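Local coordinates for protein lombricine kinase (Urechis caupo, PDB 3JQ3) that catalyses the reversible transfer of phosphate from ATP to the guanidino compound lombricine, giving the phosphagen phospholombricine, at residues V113-I118 against S281-L286; L304-T309 against D319-S324. All coordinates share one frame; numbering follows the deposited sequence.

Contact 1. Residues V113-I118 against S281-L286; sequences VKSCRI and SVHVQL. With ADP (adenosine-5'-diphosphate), chain B.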
# COMPACT_ATOMS: atom_id res chain seq x y z
N VAL A 113 31.37 -2.88 -26.22
CA VAL A 113 30.90 -2.30 -24.97
C VAL A 113 30.61 -0.81 -25.14
O VAL A 113 31.52 -0.02 -25.38
CB VAL A 113 31.91 -2.51 -23.83
CG1 VAL A 113 31.51 -1.69 -22.61
CG2 VAL A 113 32.00 -3.99 -23.48
N LYS A 114 29.34 -0.45 -25.00
CA LYS A 114 28.87 0.90 -25.27
C LYS A 114 28.90 1.80 -24.04
O LYS A 114 29.08 3.01 -24.15
CB LYS A 114 27.45 0.86 -25.85
CG LYS A 114 27.29 -0.09 -27.02
CD LYS A 114 28.27 0.24 -28.13
CE LYS A 114 28.16 -0.74 -29.29
NZ LYS A 114 29.20 -0.47 -30.33
N SER A 115 28.71 1.21 -22.86
CA SER A 115 28.70 1.98 -21.63
C SER A 115 28.94 1.09 -20.41
O SER A 115 28.75 -0.12 -20.46
CB SER A 115 27.38 2.73 -21.47
OG SER A 115 26.28 1.84 -21.46
N CYS A 116 29.35 1.71 -19.31
CA CYS A 116 29.61 0.97 -18.08
C CYS A 116 28.91 1.62 -16.89
O CYS A 116 28.82 2.84 -16.80
CB CYS A 116 31.11 0.88 -17.81
SG CYS A 116 32.03 0.03 -19.11
N ARG A 117 28.42 0.79 -15.98
CA ARG A 117 27.64 1.26 -14.85
C ARG A 117 27.90 0.41 -13.62
O ARG A 117 27.96 -0.82 -13.71
CB ARG A 117 26.15 1.24 -15.21
CG ARG A 117 25.21 1.75 -14.14
CD ARG A 117 23.79 1.85 -14.68
NE ARG A 117 22.84 2.31 -13.67
CZ ARG A 117 22.18 1.50 -12.84
NH1 ARG A 117 21.33 2.00 -11.95
NH2 ARG A 117 22.38 0.18 -12.90
N ILE A 118 28.07 1.06 -12.48
CA ILE A 118 28.28 0.35 -11.22
C ILE A 118 27.46 1.00 -10.12
O ILE A 118 27.56 2.20 -9.89
CB ILE A 118 29.76 0.34 -10.81
CG1 ILE A 118 30.61 -0.37 -11.87
CG2 ILE A 118 29.93 -0.32 -9.45
CD1 ILE A 118 32.10 -0.30 -11.61
N SER A 281 27.63 -3.38 -14.39
CA SER A 281 27.08 -3.80 -15.67
C SER A 281 27.71 -3.05 -16.84
O SER A 281 28.29 -1.98 -16.68
CB SER A 281 25.58 -3.57 -15.69
OG SER A 281 25.28 -2.19 -15.75
N VAL A 282 27.58 -3.65 -18.02
CA VAL A 282 27.96 -3.00 -19.26
C VAL A 282 26.82 -3.15 -20.26
O VAL A 282 26.01 -4.08 -20.16
CB VAL A 282 29.22 -3.63 -19.87
CG1 VAL A 282 30.39 -3.56 -18.90
CG2 VAL A 282 28.93 -5.07 -20.28
N HIS A 283 26.75 -2.23 -21.20
CA HIS A 283 25.92 -2.42 -22.38
C HIS A 283 26.84 -2.96 -23.46
O HIS A 283 27.76 -2.27 -23.90
CB HIS A 283 25.27 -1.11 -22.82
CG HIS A 283 24.05 -0.75 -22.04
ND1 HIS A 283 23.09 0.11 -22.51
CD2 HIS A 283 23.62 -1.16 -20.82
CE1 HIS A 283 22.13 0.23 -21.61
NE2 HIS A 283 22.43 -0.53 -20.57
N VAL A 284 26.62 -4.21 -23.86
CA VAL A 284 27.48 -4.87 -24.83
C VAL A 284 26.68 -5.45 -25.98
O VAL A 284 25.69 -6.15 -25.78
CB VAL A 284 28.33 -5.98 -24.16
CG1 VAL A 284 27.45 -6.88 -23.31
CG2 VAL A 284 29.09 -6.78 -25.20
N GLN A 285 27.11 -5.13 -27.20
CA GLN A 285 26.41 -5.58 -28.40
C GLN A 285 26.91 -6.94 -28.85
O GLN A 285 28.10 -7.11 -29.11
CB GLN A 285 26.58 -4.55 -29.51
CG GLN A 285 25.62 -4.70 -30.67
CD GLN A 285 25.60 -3.49 -31.57
OE1 GLN A 285 24.54 -3.00 -31.96
NE2 GLN A 285 26.78 -2.98 -31.90
N LEU A 286 26.01 -7.90 -28.95
CA LEU A 286 26.37 -9.28 -29.30
C LEU A 286 25.48 -9.82 -30.41
O LEU A 286 24.62 -10.67 -30.16
CB LEU A 286 26.27 -10.18 -28.06
CG LEU A 286 27.07 -9.76 -26.83
CD1 LEU A 286 26.60 -10.52 -25.60
CD2 LEU A 286 28.57 -9.96 -27.05
PB ADP B . 19.37 -1.58 -11.16
O1B ADP B . 18.03 -1.74 -10.48
O2B ADP B . 19.74 -0.15 -11.50
O3B ADP B . 20.48 -2.36 -10.51
PA ADP B . 17.90 -2.06 -13.53
O1A ADP B . 16.74 -1.61 -12.67
O2A ADP B . 17.76 -3.29 -14.40
O3A ADP B . 19.19 -2.29 -12.59
O5' ADP B . 18.34 -0.85 -14.49
C5' ADP B . 18.07 0.52 -14.17
C4' ADP B . 18.46 1.38 -15.37
O4' ADP B . 19.88 1.46 -15.49
C3' ADP B . 17.93 0.79 -16.66
O3' ADP B . 17.00 1.70 -17.27
C2' ADP B . 19.13 0.62 -17.57
O2' ADP B . 18.88 1.21 -18.85
C1' ADP B . 20.26 1.35 -16.86
N9 ADP B . 21.55 0.63 -17.02
C8 ADP B . 21.88 -0.54 -16.44
N7 ADP B . 23.14 -0.91 -16.79
C5 ADP B . 23.64 0.03 -17.61
C6 ADP B . 24.91 0.26 -18.34
N6 ADP B . 25.94 -0.62 -18.27
N1 ADP B . 25.01 1.38 -19.09
C2 ADP B . 24.00 2.26 -19.18
N3 ADP B . 22.82 2.12 -18.54
C4 ADP B . 22.58 1.05 -17.76
O HOH W 1 24.68 -1.52 -13.22
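Arg-117 and Ser-281 form an antiparallel hydrogen-bonded pair between two strand segments whose axes run at 166° and approach to 4.6 Å; within it, Ser-281 N gives Arg-117 O a nearly straight bond of 2.7 Å. Farther along, Lys-114 and Ser-115 both lie opposite the single residue His-283. This is a beta bulge, in which Lys-114 N bonds to His-283 O at 2.6 Å. On either side of the bulge, Val-113 pairs with Val-284 and Cys-116 with Val-282, and these four side chains fill the side of the sheet packed by helices 333-355 and 233-252.

The other side holds the adenine of ADP. His-283 lies against one face of the base, with ADP N1 3.3 Å above the imidazole plane, offset toward the rim. The aliphatic part of Arg-117 covers the opposite face, its CD 3.4 Å from ADP C4. Two serines read the rim: Ser-115 OG donates to ADP N1 and Ser-281 OG to ADP N7, each at 2.7 Å. Arg-117 leaves its strand with CG opposite the backbone N (chi1 -178°) and stays extended as far as NE. Its guanidinium thus passes beneath the ribose, with O4' over its centre, and NH1 reaches O2B of the beta phosphate at 2.7 Å; NH2 adds a weaker bond to the same oxygen. Water 1 accepts weakly from NH2 and donates to Ser-281 OG.

Since N1 accepts in adenine but carries a hydrogen in guanine, the Ser-115 bond would favour adenine; N7 would accept in either base.

Contact 2. Residues L304-T309 against D319-S324; sequences LQKRGT and DVYDIS. With ADP (adenosine-5'-diphosphate), chain B.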
# COMPACT_ATOMS: atom_id res chain seq x y z
N LEU A 304 27.28 -14.41 -14.52
CA LEU A 304 26.78 -13.10 -14.91
C LEU A 304 25.27 -13.16 -15.06
O LEU A 304 24.67 -14.23 -15.04
CB LEU A 304 27.40 -12.66 -16.24
CG LEU A 304 28.91 -12.42 -16.27
CD1 LEU A 304 29.37 -12.15 -17.69
CD2 LEU A 304 29.30 -11.28 -15.35
N GLN A 305 24.65 -11.99 -15.20
CA GLN A 305 23.23 -11.89 -15.47
C GLN A 305 22.98 -11.10 -16.75
O GLN A 305 23.73 -10.19 -17.08
CB GLN A 305 22.48 -11.25 -14.31
CG GLN A 305 21.99 -12.25 -13.28
CD GLN A 305 20.68 -11.81 -12.63
OE1 GLN A 305 20.48 -10.64 -12.34
NE2 GLN A 305 19.78 -12.77 -12.42
N LYS A 306 21.91 -11.46 -17.45
CA LYS A 306 21.59 -10.85 -18.73
C LYS A 306 20.18 -10.26 -18.68
O LYS A 306 19.27 -10.86 -18.10
CB LYS A 306 21.71 -11.90 -19.83
CG LYS A 306 21.13 -11.50 -21.17
CD LYS A 306 20.72 -12.74 -21.95
CE LYS A 306 19.77 -13.59 -21.12
NZ LYS A 306 19.23 -14.74 -21.89
N ARG A 307 20.00 -9.09 -19.29
CA ARG A 307 18.68 -8.47 -19.36
C ARG A 307 18.62 -7.42 -20.47
O ARG A 307 19.61 -7.14 -21.14
CB ARG A 307 18.27 -7.87 -18.01
CG ARG A 307 19.04 -6.62 -17.60
CD ARG A 307 18.73 -6.22 -16.16
NE ARG A 307 19.40 -7.10 -15.19
CZ ARG A 307 19.37 -6.91 -13.87
NH1 ARG A 307 18.72 -5.88 -13.35
NH2 ARG A 307 20.01 -7.76 -13.07
N GLY A 308 17.44 -6.84 -20.66
CA GLY A 308 17.22 -5.87 -21.72
C GLY A 308 17.99 -4.58 -21.52
O GLY A 308 18.56 -4.35 -20.46
N THR A 309 17.98 -3.74 -22.55
CA THR A 309 18.71 -2.48 -22.52
C THR A 309 18.05 -1.46 -21.59
O THR A 309 18.71 -0.56 -21.08
CB THR A 309 18.81 -1.86 -23.93
OG1 THR A 309 19.07 -2.90 -24.89
CG2 THR A 309 19.93 -0.84 -23.98
N ASP A 319 20.39 -6.07 -30.35
CA ASP A 319 21.26 -7.08 -29.77
C ASP A 319 22.25 -6.51 -28.75
O ASP A 319 23.33 -7.05 -28.55
CB ASP A 319 22.02 -7.83 -30.87
CG ASP A 319 21.09 -8.48 -31.88
OD1 ASP A 319 20.16 -9.20 -31.46
OD2 ASP A 319 21.28 -8.27 -33.10
N VAL A 320 21.87 -5.41 -28.10
CA VAL A 320 22.67 -4.85 -27.02
C VAL A 320 22.13 -5.32 -25.68
O VAL A 320 20.96 -5.10 -25.36
CB VAL A 320 22.68 -3.31 -27.03
CG1 VAL A 320 23.57 -2.78 -25.92
CG2 VAL A 320 23.16 -2.79 -28.38
N TYR A 321 22.97 -5.98 -24.90
CA TYR A 321 22.53 -6.56 -23.63
C TYR A 321 23.12 -5.87 -22.42
O TYR A 321 24.22 -5.32 -22.47
CB TYR A 321 22.83 -8.05 -23.59
CG TYR A 321 21.98 -8.86 -24.54
CD1 TYR A 321 22.35 -9.03 -25.86
CD2 TYR A 321 20.80 -9.46 -24.10
CE1 TYR A 321 21.57 -9.77 -26.74
CE2 TYR A 321 20.02 -10.20 -24.97
CZ TYR A 321 20.41 -10.35 -26.28
OH TYR A 321 19.64 -11.08 -27.15
N ASP A 322 22.36 -5.90 -21.33
CA ASP A 322 22.83 -5.42 -20.04
C ASP A 322 23.39 -6.62 -19.27
O ASP A 322 22.63 -7.40 -18.70
CB ASP A 322 21.66 -4.79 -19.28
CG ASP A 322 22.07 -4.24 -17.92
OD1 ASP A 322 23.09 -4.68 -17.36
OD2 ASP A 322 21.35 -3.35 -17.41
N ILE A 323 24.71 -6.76 -19.28
CA ILE A 323 25.36 -7.87 -18.59
C ILE A 323 26.00 -7.40 -17.30
O ILE A 323 26.66 -6.36 -17.27
CB ILE A 323 26.45 -8.52 -19.47
CG1 ILE A 323 25.94 -8.77 -20.89
CG2 ILE A 323 26.92 -9.82 -18.85
CD1 ILE A 323 25.03 -9.96 -21.02
N SER A 324 25.80 -8.15 -16.22
CA SER A 324 26.29 -7.75 -14.91
C SER A 324 26.62 -8.96 -14.03
O SER A 324 26.27 -10.09 -14.37
CB SER A 324 25.26 -6.88 -14.20
OG SER A 324 24.10 -7.62 -13.86
PB ADP B . 19.37 -1.58 -11.16
O1B ADP B . 18.03 -1.74 -10.48
O2B ADP B . 19.74 -0.15 -11.50
O3B ADP B . 20.48 -2.36 -10.51
PA ADP B . 17.90 -2.06 -13.53
O1A ADP B . 16.74 -1.61 -12.67
O2A ADP B . 17.76 -3.29 -14.40
O3A ADP B . 19.19 -2.29 -12.59
O5' ADP B . 18.34 -0.85 -14.49
C5' ADP B . 18.07 0.52 -14.17
C4' ADP B . 18.46 1.38 -15.37
O4' ADP B . 19.88 1.46 -15.49
C3' ADP B . 17.93 0.79 -16.66
O3' ADP B . 17.00 1.70 -17.27
C2' ADP B . 19.13 0.62 -17.57
O2' ADP B . 18.88 1.21 -18.85
C1' ADP B . 20.26 1.35 -16.86
N9 ADP B . 21.55 0.63 -17.02
C8 ADP B . 21.88 -0.54 -16.44
N7 ADP B . 23.14 -0.91 -16.79
C5 ADP B . 23.64 0.03 -17.61
C6 ADP B . 24.91 0.26 -18.34
N6 ADP B . 25.94 -0.62 -18.27
N1 ADP B . 25.01 1.38 -19.09
C2 ADP B . 24.00 2.26 -19.18
N3 ADP B . 22.82 2.12 -18.54
C4 ADP B . 22.58 1.05 -17.76
O HOH W 2 22.52 -8.71 -11.56
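Arg-307 and Asp-322 lie side by side, CG of the arginine 3.6 Å from CB of the aspartate, and both reach ADP. Arg-307 NH1 donates to O2A of the alpha phosphate at 3.0 Å, the oxygen lying at the edge of the guanidinium near its plane; a bend at chi3 (75°) turns the group there. Asp-322 OD2 comes within 3.0 Å of C8 of the base, while a salt bridge to Arg-279 holds the carboxylate. At the ribose, Thr-309 O accepts from O2' at 2.9 Å.

The two strands make a beta hairpin at the edge of the large antiparallel sheet, its long connection leaving through Gly-308 and Thr-309. Thr-309 OG1 ties that connection back to Val-320 O at 2.9 Å. Behind Arg-307, Asp-322 N bonds to Arg-307 O, and Gln-305 and Ser-324 exchange a pair of backbone bonds. Water 2 bridges Gln-305 OE1 and Ser-324 OG.

On the reverse side, Lys-306 runs alongside the Tyr-321 ring, CG 3.6 Å from CD2, toward its salt bridge with Glu-296. The side chains of Leu-304 and Ile-323 cross at about a right angle, Leu-304 CD1 3.6 Å from Ile-323 CG2, against helix 333-355.

Contacts 1 and 2 have centres about 8 Å apart in one eight-stranded antiparallel sheet, where the strands follow the order 113-122, 279-285, 320-325, 304-307. Strands 279-285 and 320-325 are neighbours, with a probable hydrogen bond of 2.9 Å from Tyr-321 N to Val-284 O. Along the chain contact 1 closes before contact 2 opens: the first brings together strands far apart in sequence, the second a local hairpin. Helix 333-355 packs against both from one side, and ADP lies on the other. Contact 1 bonds the base and a beta-phosphate oxygen, contact 2 the ribose O2' and an alpha-phosphate oxygen, so four adjacent strands and the loop after 304-307 line one nucleotide site.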